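Local coordinates for protein poly(ADP-ribose) glycohydrolase (Thermomonospora curvata, PDB 3SIJ) that is a bacterial poly(ADP-ribose) glycohydrolase, which in its natural form hydrolyses the ribose–ribose glycosidic bonds of poly(ADP-ribose), and whose catalytic domain belongs to the macrodomain clan, at residues R39-Y44 with I148-V153; Q88-N93 with H210-L215. The protein carries 1 engineered substitution. One frame throughout, in Å; residues are numbered along the deposited sequence.

Contact 1: R39-Y44 with I148-V153; sequences RGTRLY and IYSPGV
Arg-42 and Tyr-149 face each other as an antiparallel hydrogen-bonded pair, exchanging two main-chain bonds: Arg-42 N to Tyr-149 O at 3.0 Å and Tyr-149 N to Arg-42 O at 2.9 Å, the latter nearly straight (170° at the hydrogen). The arginine side chain does not follow the strand. It curls back over its own segment, where NH1 donates 2.8 Å bonds to both Arg-39 O and Thr-41 O. Both acceptors lie in the guanidinium plane, although the donor stands above each carbonyl plane. Since Arg-39 is the last residue of helix 31-39, the positive group probably interacts favourably with that helix end.

The pairing shows how a short strand can finish a sheet: 42-44 is an outermost strand of the mixed sheet of this macrodomain-type fold, running at 152° to strand 148-151.

On the face that carries Leu-43, Ile-148 meets two neighbours. Its CG2 lies 3.6 Å from Thr-41 CG2, and its CG1 sits 4.1 Å from Leu-43 CD1, with Phe-131 of helix 129-138 touching both aliphatic chains. Thr-41 chi1 of -65° sets OG1 beside the backbone N and CG2 anti to it, which gives the methyl to this packing while OG1 bonds to Ala-37 O and Ser-124 OG. On the other face the two tyrosine side chains run alongside each other in the same direction, and Tyr-149 CB meets the Tyr-44 ring edge at CE2 (3.8 Å). Where the pairing runs out, the Pro-151 ring abuts Gly-40, its CD 3.3 Å from Gly-40 O.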
ATOM      1  N   ARG A  39      -6.923  -4.327 -16.085  1.00 16.23           N
ATOM      2  CA  ARG A  39      -7.631  -3.483 -17.055  1.00 18.67           C
ATOM      3  C   ARG A  39      -8.202  -2.246 -16.359  1.00 17.78           C
ATOM      4  O   ARG A  39      -8.458  -1.242 -16.999  1.00 23.79           O
ATOM      5  CB  ARG A  39      -8.783  -4.246 -17.732  1.00 19.82           C
ATOM      6  CG  ARG A  39      -8.355  -5.243 -18.805  1.00 34.70           C
ATOM      7  CD  ARG A  39      -9.558  -5.797 -19.579  1.00 38.74           C
ATOM      8  NE  ARG A  39     -10.019  -4.898 -20.643  1.00 42.55           N
ATOM      9  CZ  ARG A  39     -11.224  -4.332 -20.685  1.00 43.76           C
ATOM     10  NH1 ARG A  39     -12.105  -4.561 -19.717  1.00 35.96           N
ATOM     11  NH2 ARG A  39     -11.554  -3.534 -21.693  1.00 42.33           N
ATOM     12  N   GLY A  40      -8.420  -2.342 -15.052  1.00 19.25           N
ATOM     13  CA  GLY A  40      -8.991  -1.242 -14.284  1.00 20.37           C
ATOM     14  C   GLY A  40      -7.940  -0.358 -13.612  1.00 20.14           C
ATOM     15  O   GLY A  40      -8.260   0.623 -12.960  1.00 17.44           O
ATOM     16  N   THR A  41      -6.675  -0.702 -13.790  1.00 15.62           N
ATOM     17  CA  THR A  41      -5.580   0.035 -13.166  1.00 15.61           C
ATOM     18  C   THR A  41      -5.411   1.399 -13.834  1.00 18.89           C
ATOM     19  O   THR A  41      -5.405   1.502 -15.059  1.00 17.61           O
ATOM     20  CB  THR A  41      -4.263  -0.795 -13.267  1.00 16.79           C
ATOM     21  OG1 THR A  41      -4.405  -1.986 -12.488  1.00 16.98           O
ATOM     22  CG2 THR A  41      -3.054  -0.014 -12.774  1.00 17.63           C
ATOM     23  N   ARG A  42      -5.263   2.438 -13.024  1.00 14.85           N
ATOM     24  CA  ARG A  42      -5.115   3.797 -13.533  1.00 22.01           C
ATOM     25  C   ARG A  42      -3.918   4.516 -12.917  1.00 20.63           C
ATOM     26  O   ARG A  42      -3.618   4.370 -11.740  1.00 17.24           O
ATOM     27  CB  ARG A  42      -6.400   4.605 -13.301  1.00 24.39           C
ATOM     28  CG  ARG A  42      -7.584   4.143 -14.188  1.00 23.99           C
ATOM     29  CD  ARG A  42      -7.214   4.111 -15.678  1.00 39.45           C
ATOM     30  NE  ARG A  42      -8.325   3.686 -16.542  1.00 42.02           N
ATOM     31  CZ  ARG A  42      -8.555   2.431 -16.935  1.00 42.22           C
ATOM     32  NH1 ARG A  42      -7.745   1.443 -16.558  1.00 27.17           N
ATOM     33  NH2 ARG A  42      -9.595   2.163 -17.724  1.00 39.06           N
ATOM     34  N   LEU A  43      -3.230   5.288 -13.742  1.00 16.57           N
ATOM     35  CA  LEU A  43      -2.152   6.140 -13.269  1.00 19.99           C
ATOM     36  C   LEU A  43      -2.718   7.534 -13.070  1.00 20.69           C
ATOM     37  O   LEU A  43      -3.330   8.095 -13.981  1.00 21.20           O
ATOM     38  CB  LEU A  43      -1.016   6.174 -14.297  1.00 18.17           C
ATOM     39  CG  LEU A  43       0.132   7.154 -13.985  1.00 22.70           C
ATOM     40  CD1 LEU A  43       0.740   6.914 -12.607  1.00 19.48           C
ATOM     41  CD2 LEU A  43       1.229   7.073 -15.066  1.00 24.91           C
ATOM     42  N   TYR A  44      -2.534   8.085 -11.875  1.00 18.84           N
ATOM     43  CA  TYR A  44      -2.929   9.462 -11.592  1.00 26.83           C
ATOM     44  C   TYR A  44      -1.705  10.347 -11.493  1.00 29.98           C
ATOM     45  O   TYR A  44      -0.805  10.090 -10.697  1.00 22.94           O
ATOM     46  CB  TYR A  44      -3.715   9.569 -10.279  1.00 20.64           C
ATOM     47  CG  TYR A  44      -5.128   9.072 -10.398  1.00 20.31           C
ATOM     48  CD1 TYR A  44      -6.117   9.865 -10.964  1.00 46.10           C
ATOM     49  CD2 TYR A  44      -5.472   7.809  -9.972  1.00 21.75           C
ATOM     50  CE1 TYR A  44      -7.413   9.406 -11.094  1.00 54.85           C
ATOM     51  CE2 TYR A  44      -6.768   7.341 -10.095  1.00 30.94           C
ATOM     52  CZ  TYR A  44      -7.731   8.139 -10.659  1.00 47.58           C
ATOM     53  OH  TYR A  44      -9.018   7.672 -10.779  1.00 46.25           O
ATOM     54  N   ILE A 148      -0.737   5.089  -8.416  1.00 16.53           N
ATOM     55  CA  ILE A 148      -1.393   4.044  -9.202  1.00 13.76           C
ATOM     56  C   ILE A 148      -2.563   3.488  -8.398  1.00 16.78           C
ATOM     57  O   ILE A 148      -2.406   3.096  -7.242  1.00 15.26           O
ATOM     58  CB  ILE A 148      -0.423   2.882  -9.552  1.00 13.48           C
ATOM     59  CG1 ILE A 148       0.727   3.416 -10.415  1.00 17.75           C
ATOM     60  CG2 ILE A 148      -1.154   1.737 -10.290  1.00 15.92           C
ATOM     61  CD1 ILE A 148       1.909   2.433 -10.514  1.00 19.07           C
ATOM     62  N   TYR A 149      -3.732   3.473  -9.020  1.00 14.66           N
ATOM     63  CA  TYR A 149      -4.924   2.943  -8.386  1.00 13.38           C
ATOM     64  C   TYR A 149      -5.212   1.580  -8.992  1.00 15.05           C
ATOM     65  O   TYR A 149      -5.386   1.475 -10.216  1.00 17.95           O
ATOM     66  CB  TYR A 149      -6.119   3.852  -8.626  1.00 17.62           C
ATOM     67  CG  TYR A 149      -7.391   3.234  -8.084  1.00 18.76           C
ATOM     68  CD1 TYR A 149      -7.567   3.070  -6.714  1.00 17.22           C
ATOM     69  CD2 TYR A 149      -8.397   2.792  -8.942  1.00 16.15           C
ATOM     70  CE1 TYR A 149      -8.716   2.486  -6.202  1.00 20.05           C
ATOM     71  CE2 TYR A 149      -9.553   2.215  -8.445  1.00 23.12           C
ATOM     72  CZ  TYR A 149      -9.705   2.068  -7.071  1.00 21.97           C
ATOM     73  OH  TYR A 149     -10.850   1.494  -6.567  1.00 23.86           O
ATOM     74  N   SER A 150      -5.240   0.544  -8.147  1.00 13.05           N
ATOM     75  CA  SER A 150      -5.445  -0.824  -8.621  1.00 13.28           C
ATOM     76  C   SER A 150      -6.701  -1.403  -7.984  1.00 14.86           C
ATOM     77  O   SER A 150      -6.674  -1.787  -6.816  1.00 16.03           O
ATOM     78  CB  SER A 150      -4.261  -1.713  -8.227  1.00 13.45           C
ATOM     79  OG  SER A 150      -3.025  -1.160  -8.643  1.00 15.80           O
ATOM     80  N   PRO A 151      -7.807  -1.461  -8.742  1.00 15.93           N
ATOM     81  CA  PRO A 151      -9.085  -1.918  -8.182  1.00 16.58           C
ATOM     82  C   PRO A 151      -9.223  -3.437  -8.185  1.00 20.84           C
ATOM     83  O   PRO A 151      -8.783  -4.072  -9.130  1.00 19.41           O
ATOM     84  CB  PRO A 151     -10.117  -1.321  -9.138  1.00 20.22           C
ATOM     85  CG  PRO A 151      -9.380  -1.284 -10.479  1.00 19.18           C
ATOM     86  CD  PRO A 151      -7.933  -0.985 -10.130  1.00 18.34           C
ATOM     87  N   GLY A 152      -9.845  -4.000  -7.154  1.00 16.65           N
ATOM     88  CA  GLY A 152     -10.254  -5.394  -7.192  1.00 14.08           C
ATOM     89  C   GLY A 152      -9.105  -6.387  -7.344  1.00 13.16           C
ATOM     90  O   GLY A 152      -9.268  -7.437  -7.962  1.00 16.49           O
ATOM     91  N   VAL A 153      -7.945  -6.061  -6.783  1.00 15.68           N
ATOM     92  CA  VAL A 153      -6.814  -6.986  -6.840  1.00 15.21           C
ATOM     93  C   VAL A 153      -7.077  -8.204  -5.954  1.00 22.20           C
ATOM     94  O   VAL A 153      -7.320  -8.066  -4.758  1.00 16.62           O
ATOM     95  CB  VAL A 153      -5.516  -6.301  -6.431  1.00 15.28           C
ATOM     96  CG1 VAL A 153      -4.349  -7.268  -6.530  1.00 17.95           C
ATOM     97  CG2 VAL A 153      -5.265  -5.092  -7.326  1.00 12.57           C
TER

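Contact 2: Q88-N93 with H210-L215; sequences QVACLN and HGHRRL
Ala-90 meets Arg-214 and Leu-215 where two parallel strands of the macrodomain-type central sheet begin to pair. Its N-H points almost straight at Arg-214 O, 3.0 Å away and in the carbonyl plane, and its CB touches Leu-215 CD2 at 4.0 Å. The same methyl makes a CH-pi contact over one face of His-212, 3.9 Å from the ring centroid and 24° off the normal. The Gln-88 side chain runs alongside that ring, amide and ring planes 28° apart. Replacing His-212 with a serine would remove the ring and is likely to open a gap over the Ala-90 methyl and beside the Gln-88 side chain.

Val-89 lies nearly perpendicular to Arg-214 and, with CG2 beside the backbone N, sets that methyl over one face of the guanidinium, 3.8 Å from NH2. Asp-87 forms a salt bridge with Arg-214 NE, and Leu-81 O accepts from NH1, which would hold the flat group in position beneath the valine.

Further out, Gly-211 is the C-prime residue of the Schellman motif ending helix 189-209, which turns the chain into the loop carrying His-212. A water joins the segments, donating to Gln-88 O at 2.8 Å and accepting from Arg-213 N at 2.8 Å.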
ATOM      1  N   GLN A  88     -15.516  -2.908  -0.678  1.00 24.89           N
ATOM      2  CA  GLN A  88     -14.115  -3.221  -0.931  1.00 21.19           C
ATOM      3  C   GLN A  88     -13.189  -2.264  -0.183  1.00 18.67           C
ATOM      4  O   GLN A  88     -13.352  -1.049  -0.254  1.00 19.83           O
ATOM      5  CB  GLN A  88     -13.852  -3.189  -2.435  1.00 22.85           C
ATOM      6  CG  GLN A  88     -12.458  -3.549  -2.859  1.00 18.73           C
ATOM      7  CD  GLN A  88     -12.343  -3.586  -4.372  1.00 20.77           C
ATOM      8  OE1 GLN A  88     -11.659  -2.765  -4.970  1.00 19.85           O
ATOM      9  NE2 GLN A  88     -13.022  -4.539  -4.996  1.00 20.52           N
ATOM     10  N   VAL A  89     -12.227  -2.832   0.537  1.00 16.88           N
ATOM     11  CA  VAL A  89     -11.279  -2.077   1.337  1.00 19.11           C
ATOM     12  C   VAL A  89     -10.167  -1.540   0.429  1.00 20.10           C
ATOM     13  O   VAL A  89      -9.801  -2.191  -0.542  1.00 19.29           O
ATOM     14  CB  VAL A  89     -10.650  -2.999   2.410  1.00 16.60           C
ATOM     15  CG1 VAL A  89      -9.605  -2.249   3.231  1.00 18.35           C
ATOM     16  CG2 VAL A  89     -11.747  -3.601   3.309  1.00 18.91           C
ATOM     17  N   ALA A  90      -9.642  -0.358   0.744  1.00 16.40           N
ATOM     18  CA  ALA A  90      -8.471   0.165   0.043  1.00 15.96           C
ATOM     19  C   ALA A  90      -7.234   0.086   0.932  1.00 19.91           C
ATOM     20  O   ALA A  90      -7.285   0.418   2.123  1.00 19.99           O
ATOM     21  CB  ALA A  90      -8.722   1.614  -0.436  1.00 16.03           C
ATOM     22  N   CYS A  91      -6.118  -0.361   0.355  1.00 13.88           N
ATOM     23  CA  CYS A  91      -4.869  -0.493   1.099  1.00 13.27           C
ATOM     24  C   CYS A  91      -3.768   0.371   0.495  1.00 15.06           C
ATOM     25  O   CYS A  91      -3.536   0.335  -0.700  1.00 19.96           O
ATOM     26  CB  CYS A  91      -4.376  -1.939   1.082  1.00 16.43           C
ATOM     27  SG  CYS A  91      -5.494  -3.117   1.881  1.00 23.41           S
ATOM     28  N   LEU A  92      -3.060   1.108   1.339  1.00 13.00           N
ATOM     29  CA  LEU A  92      -1.909   1.869   0.883  1.00 18.03           C
ATOM     30  C   LEU A  92      -0.704   0.943   0.719  1.00 21.89           C
ATOM     31  O   LEU A  92      -0.291   0.288   1.672  1.00 17.12           O
ATOM     32  CB  LEU A  92      -1.594   2.986   1.878  1.00 17.36           C
ATOM     33  CG  LEU A  92      -0.298   3.763   1.624  1.00 18.35           C
ATOM     34  CD1 LEU A  92      -0.239   4.272   0.175  1.00 19.58           C
ATOM     35  CD2 LEU A  92      -0.133   4.897   2.632  1.00 15.84           C
ATOM     36  N   ASN A  93      -0.166   0.885  -0.501  1.00 15.72           N
ATOM     37  CA  ASN A  93       1.093   0.198  -0.790  1.00 13.63           C
ATOM     38  C   ASN A  93       2.274   1.157  -0.636  1.00 17.89           C
ATOM     39  O   ASN A  93       2.327   2.219  -1.290  1.00 14.88           O
ATOM     40  CB  ASN A  93       1.045  -0.374  -2.210  1.00 18.46           C
ATOM     41  CG  ASN A  93       2.399  -0.881  -2.695  1.00 23.61           C
ATOM     42  OD1 ASN A  93       3.247  -1.289  -1.902  1.00 24.71           O
ATOM     43  ND2 ASN A  93       2.601  -0.854  -4.010  1.00 28.93           N
ATOM     44  N   HIS A 210     -12.774   6.991  -5.366  1.00 17.92           N
ATOM     45  CA  HIS A 210     -13.154   5.680  -5.872  1.00 22.87           C
ATOM     46  C   HIS A 210     -14.112   4.915  -4.969  1.00 25.61           C
ATOM     47  O   HIS A 210     -14.263   3.705  -5.110  1.00 30.50           O
ATOM     48  CB  HIS A 210     -11.907   4.853  -6.157  1.00 22.47           C
ATOM     49  CG  HIS A 210     -11.263   5.194  -7.459  1.00 27.08           C
ATOM     50  ND1 HIS A 210     -11.780   4.785  -8.669  1.00 26.24           N
ATOM     51  CD2 HIS A 210     -10.167   5.929  -7.746  1.00 24.50           C
ATOM     52  CE1 HIS A 210     -11.016   5.239  -9.645  1.00 36.81           C
ATOM     53  NE2 HIS A 210     -10.031   5.939  -9.111  1.00 28.91           N
ATOM     54  N   GLY A 211     -14.740   5.620  -4.036  1.00 25.17           N
ATOM     55  CA  GLY A 211     -15.797   5.046  -3.217  1.00 26.63           C
ATOM     56  C   GLY A 211     -15.363   4.211  -2.017  1.00 31.72           C
ATOM     57  O   GLY A 211     -16.179   3.524  -1.402  1.00 22.35           O
ATOM     58  N   HIS A 212     -14.081   4.254  -1.669  1.00 19.52           N
ATOM     59  CA  HIS A 212     -13.609   3.459  -0.542  1.00 19.95           C
ATOM     60  C   HIS A 212     -13.845   4.192   0.768  1.00 27.80           C
ATOM     61  O   HIS A 212     -13.358   5.304   0.970  1.00 26.97           O
ATOM     62  CB  HIS A 212     -12.147   3.070  -0.733  1.00 13.44           C
ATOM     63  CG  HIS A 212     -11.936   2.177  -1.917  1.00 14.41           C
ATOM     64  ND1 HIS A 212     -11.451   2.634  -3.124  1.00 21.08           N
ATOM     65  CD2 HIS A 212     -12.192   0.858  -2.088  1.00 14.67           C
ATOM     66  CE1 HIS A 212     -11.390   1.628  -3.983  1.00 17.29           C
ATOM     67  NE2 HIS A 212     -11.837   0.542  -3.380  1.00 24.18           N
ATOM     68  N   ARG A 213     -14.621   3.568   1.646  1.00 20.65           N
ATOM     69  CA  ARG A 213     -14.932   4.177   2.933  1.00 22.01           C
ATOM     70  C   ARG A 213     -14.059   3.595   4.039  1.00 18.44           C
ATOM     71  O   ARG A 213     -14.016   4.116   5.145  1.00 21.14           O
ATOM     72  CB  ARG A 213     -16.413   3.998   3.251  1.00 26.74           C
ATOM     73  CG  ARG A 213     -17.322   4.903   2.414  1.00 41.30           C
ATOM     74  CD  ARG A 213     -17.513   6.252   3.093  1.00 60.52           C
ATOM     75  NE  ARG A 213     -18.383   6.135   4.262  1.00 77.71           N
ATOM     76  CZ  ARG A 213     -18.373   6.969   5.298  1.00 84.29           C
ATOM     77  NH1 ARG A 213     -17.528   7.991   5.323  1.00 87.49           N
ATOM     78  NH2 ARG A 213     -19.204   6.779   6.313  1.00 85.64           N
ATOM     79  N   ARG A 214     -13.355   2.516   3.724  1.00 17.23           N
ATOM     80  CA  ARG A 214     -12.513   1.843   4.703  1.00 18.21           C
ATOM     81  C   ARG A 214     -11.117   1.661   4.138  1.00 22.38           C
ATOM     82  O   ARG A 214     -10.952   1.213   2.997  1.00 17.69           O
ATOM     83  CB  ARG A 214     -13.132   0.500   5.096  1.00 22.58           C
ATOM     84  CG  ARG A 214     -14.604   0.653   5.530  1.00 25.25           C
ATOM     85  CD  ARG A 214     -15.168  -0.648   6.102  1.00 26.60           C
ATOM     86  NE  ARG A 214     -15.280  -1.699   5.090  1.00 28.51           N
ATOM     87  CZ  ARG A 214     -15.228  -2.997   5.366  1.00 28.98           C
ATOM     88  NH1 ARG A 214     -15.064  -3.400   6.620  1.00 20.44           N
ATOM     89  NH2 ARG A 214     -15.334  -3.896   4.391  1.00 23.69           N
ATOM     90  N   LEU A 215     -10.120   2.027   4.944  1.00 13.68           N
ATOM     91  CA  LEU A 215      -8.735   2.139   4.487  1.00 11.45           C
ATOM     92  C   LEU A 215      -7.815   1.396   5.418  1.00 21.20           C
ATOM     93  O   LEU A 215      -8.000   1.450   6.630  1.00 24.98           O
ATOM     94  CB  LEU A 215      -8.270   3.585   4.588  1.00 14.27           C
ATOM     95  CG  LEU A 215      -9.008   4.700   3.875  1.00 21.95           C
ATOM     96  CD1 LEU A 215      -8.112   5.923   3.894  1.00 18.17           C
ATOM     97  CD2 LEU A 215      -9.319   4.262   2.459  1.00 28.07           C
TER
HETATM   98  O   HOH W   1     -14.588   0.747   1.537  1.00 31.31           O

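Overall arrangement
Both contacts belong to one mixed sheet, but at different depths. Contact 1 fastens one of the sheet's two outermost strands, antiparallel and partly buried, whereas contact 2 lies in the buried parallel part, where strand 90-94 separates strand 163-175 from 214-217. At the border a reciprocal pair of backbone bonds is joined by an arginine folded onto a helix end; in the interior one cross-segment backbone bond is supplemented by ring and guanidinium faces covered by methyls and by a bridging water. Their centres lie about 12 Å apart, yet they touch: Tyr-44 OH probably bonds to His-210 NE2 (2.6 Å), Tyr-149 stacks on His-210, and Gln-88 OE1 probably accepts the N-H of Gly-152.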